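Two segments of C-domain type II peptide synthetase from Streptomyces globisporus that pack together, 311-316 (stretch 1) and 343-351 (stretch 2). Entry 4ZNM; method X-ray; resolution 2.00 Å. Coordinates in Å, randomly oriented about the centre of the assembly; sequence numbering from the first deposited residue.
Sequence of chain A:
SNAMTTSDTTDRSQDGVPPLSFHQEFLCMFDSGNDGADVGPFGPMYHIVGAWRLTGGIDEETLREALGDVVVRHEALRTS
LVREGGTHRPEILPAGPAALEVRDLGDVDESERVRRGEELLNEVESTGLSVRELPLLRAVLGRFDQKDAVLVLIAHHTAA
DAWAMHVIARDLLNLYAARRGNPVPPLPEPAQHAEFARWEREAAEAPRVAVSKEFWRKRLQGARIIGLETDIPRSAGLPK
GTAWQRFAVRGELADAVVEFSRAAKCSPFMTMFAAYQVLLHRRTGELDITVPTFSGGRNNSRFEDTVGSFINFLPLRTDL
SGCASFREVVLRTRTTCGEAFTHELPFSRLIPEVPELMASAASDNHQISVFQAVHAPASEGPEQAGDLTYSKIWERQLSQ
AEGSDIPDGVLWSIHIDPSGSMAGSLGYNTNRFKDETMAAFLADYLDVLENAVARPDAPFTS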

# COMPACT_ATOMS: atom_id res chain seq x y z
N ILE A 311 -7.04 1.33 4.65
CA ILE A 311 -7.31 0.71 3.37
C ILE A 311 -8.27 -0.48 3.55
O ILE A 311 -8.33 -1.09 4.62
CB ILE A 311 -6.02 0.28 2.66
CG1 ILE A 311 -5.19 -0.65 3.53
CG2 ILE A 311 -5.24 1.53 2.21
CD1 ILE A 311 -3.90 -1.13 2.83
N ASN A 312 -9.00 -0.80 2.49
CA ASN A 312 -10.07 -1.81 2.59
C ASN A 312 -10.06 -2.76 1.37
O ASN A 312 -10.06 -2.34 0.23
CB ASN A 312 -11.41 -1.11 2.73
CG ASN A 312 -12.57 -2.07 2.87
OD1 ASN A 312 -12.51 -3.05 3.64
ND2 ASN A 312 -13.63 -1.80 2.13
N PHE A 313 -9.96 -4.04 1.68
CA PHE A 313 -9.98 -5.13 0.70
C PHE A 313 -11.33 -5.13 -0.00
O PHE A 313 -12.37 -5.19 0.66
CB PHE A 313 -9.70 -6.43 1.48
CG PHE A 313 -9.42 -7.65 0.66
CD1 PHE A 313 -8.11 -8.01 0.34
CD2 PHE A 313 -10.47 -8.50 0.29
CE1 PHE A 313 -7.84 -9.18 -0.35
CE2 PHE A 313 -10.21 -9.67 -0.41
CZ PHE A 313 -8.88 -10.01 -0.72
N LEU A 314 -11.33 -5.00 -1.33
CA LEU A 314 -12.54 -4.71 -2.08
C LEU A 314 -12.62 -5.61 -3.33
O LEU A 314 -11.84 -5.44 -4.28
CB LEU A 314 -12.56 -3.24 -2.49
CG LEU A 314 -13.74 -2.78 -3.35
CD1 LEU A 314 -15.05 -2.92 -2.57
CD2 LEU A 314 -13.55 -1.35 -3.87
N PRO A 315 -13.53 -6.58 -3.33
CA PRO A 315 -13.49 -7.51 -4.47
C PRO A 315 -14.17 -6.95 -5.72
O PRO A 315 -15.27 -6.40 -5.65
CB PRO A 315 -14.22 -8.75 -3.94
CG PRO A 315 -15.01 -8.28 -2.77
CD PRO A 315 -14.32 -7.10 -2.20
N LEU A 316 -13.48 -7.09 -6.85
CA LEU A 316 -13.94 -6.58 -8.14
C LEU A 316 -14.19 -7.75 -9.06
O LEU A 316 -13.25 -8.42 -9.47
CB LEU A 316 -12.89 -5.64 -8.77
CG LEU A 316 -12.53 -4.44 -7.91
CD1 LEU A 316 -11.51 -3.54 -8.56
CD2 LEU A 316 -13.74 -3.64 -7.53
N HIS A 343 -21.22 0.56 -3.21
CA HIS A 343 -21.69 -0.36 -2.18
C HIS A 343 -20.59 -0.82 -1.26
O HIS A 343 -20.73 -1.85 -0.60
CB HIS A 343 -22.35 -1.58 -2.81
CG HIS A 343 -23.58 -1.24 -3.59
ND1 HIS A 343 -24.78 -0.94 -2.98
CD2 HIS A 343 -23.80 -1.18 -4.92
CE1 HIS A 343 -25.70 -0.71 -3.91
NE2 HIS A 343 -25.13 -0.86 -5.10
N GLU A 344 -19.51 -0.06 -1.20
CA GLU A 344 -18.34 -0.54 -0.48
C GLU A 344 -18.68 -0.86 0.97
O GLU A 344 -19.32 -0.08 1.67
CB GLU A 344 -17.19 0.47 -0.53
CG GLU A 344 -15.98 -0.05 0.22
CD GLU A 344 -14.71 0.83 0.12
OE1 GLU A 344 -14.72 1.84 -0.61
OE2 GLU A 344 -13.70 0.50 0.80
N LEU A 345 -18.16 -2.00 1.42
CA LEU A 345 -18.24 -2.39 2.83
C LEU A 345 -16.90 -2.82 3.40
O LEU A 345 -16.07 -3.39 2.69
CB LEU A 345 -19.23 -3.55 2.99
CG LEU A 345 -20.71 -3.30 2.68
CD1 LEU A 345 -21.46 -4.61 2.81
CD2 LEU A 345 -21.31 -2.25 3.62
N PRO A 346 -16.71 -2.60 4.71
CA PRO A 346 -15.52 -3.19 5.34
C PRO A 346 -15.51 -4.69 5.12
O PRO A 346 -16.49 -5.37 5.46
CB PRO A 346 -15.68 -2.85 6.83
CG PRO A 346 -16.87 -1.94 6.93
CD PRO A 346 -17.68 -2.12 5.71
N PHE A 347 -14.41 -5.20 4.57
CA PHE A 347 -14.37 -6.58 4.13
C PHE A 347 -14.70 -7.58 5.25
O PHE A 347 -15.33 -8.60 4.99
CB PHE A 347 -13.01 -6.92 3.51
CG PHE A 347 -12.98 -8.26 2.82
CD1 PHE A 347 -12.26 -9.30 3.34
CD2 PHE A 347 -13.68 -8.46 1.65
CE1 PHE A 347 -12.22 -10.54 2.70
CE2 PHE A 347 -13.64 -9.69 1.01
CZ PHE A 347 -12.92 -10.73 1.54
N SER A 348 -14.26 -7.31 6.48
CA SER A 348 -14.49 -8.25 7.58
C SER A 348 -16.00 -8.42 7.86
O SER A 348 -16.42 -9.47 8.35
CB SER A 348 -13.76 -7.79 8.85
OG SER A 348 -14.36 -6.60 9.34
N ARG A 349 -16.79 -7.42 7.49
CA ARG A 349 -18.25 -7.51 7.57
C ARG A 349 -18.91 -8.09 6.31
O ARG A 349 -20.02 -8.63 6.36
CB ARG A 349 -18.85 -6.11 7.83
CG ARG A 349 -18.61 -5.58 9.25
CD ARG A 349 -19.27 -6.46 10.32
NE ARG A 349 -18.87 -6.06 11.67
CZ ARG A 349 -19.51 -5.17 12.43
NH1 ARG A 349 -19.05 -4.89 13.65
NH2 ARG A 349 -20.60 -4.56 11.97
N LEU A 350 -18.24 -7.96 5.18
CA LEU A 350 -18.78 -8.48 3.93
C LEU A 350 -18.56 -9.99 3.83
O LEU A 350 -19.44 -10.71 3.41
CB LEU A 350 -18.13 -7.78 2.74
CG LEU A 350 -18.34 -8.40 1.36
CD1 LEU A 350 -19.82 -8.56 1.10
CD2 LEU A 350 -17.69 -7.59 0.26
N ILE A 351 -17.38 -10.48 4.20
CA ILE A 351 -17.00 -11.84 3.85
C ILE A 351 -17.94 -12.90 4.48
O ILE A 351 -18.20 -13.92 3.86
CB ILE A 351 -15.52 -12.11 4.21
CG1 ILE A 351 -15.14 -13.52 3.81
CG2 ILE A 351 -15.24 -11.87 5.67
CD1 ILE A 351 -14.99 -13.71 2.35
O HOH W 1 -15.08 -5.17 0.99

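How does the start of the strand fasten itself to the turn before the helix? I311 stays clear, its CA-to-CB bond pointing away from stretch 2, and N312 does the work. With chi1 at t, its carboxamide reaches three partners, E344, L345 and F347. ND2 of N312 donates to OE2 of E344 at 2.7 Å and to O of L345 at 3.0 Å, so both of its hydrogens are used, each in a nearly straight bond. In return, OD1 of N312 accepts from N of F347 at 3.0 Å. That amide lies in the first turn of the helix, where no preceding helical carbonyl is available to it, and the asparagine oxygen takes up its hydrogen.

What does F313 add beyond its bulk? Its ring turns an edge toward the face of the F347 ring, with centroids 4.4 Å apart and planes at 58°; CD2 of F313 comes within 3.5 Å of CE2 of F347. The backbone takes part too. A water donates to O of F313 and to O of L345, 2.7 Å from each, and so joins two carbonyls that, both being acceptors, could not bond to each other directly.

Does L314 face the contact? Its CA-to-CB bond points sideways, yet the end of the side chain comes nearer, bringing CD1 of L314 to 4.1 Å from CG of E344. This is contact with the aliphatic part of the glutamate, whose extended chain carries its carboxylate on to N312.

How does the contact finish along the strand? The CA-to-CB bond of P315 points toward stretch 2; CD of P315 lies 4.1 Å from CD2 of F347, and CG of P315 lies 4.1 Å from CD2 of L350. These apolar contacts continue the packing begun by the two phenylalanines, and L316 makes no contact with stretch 2.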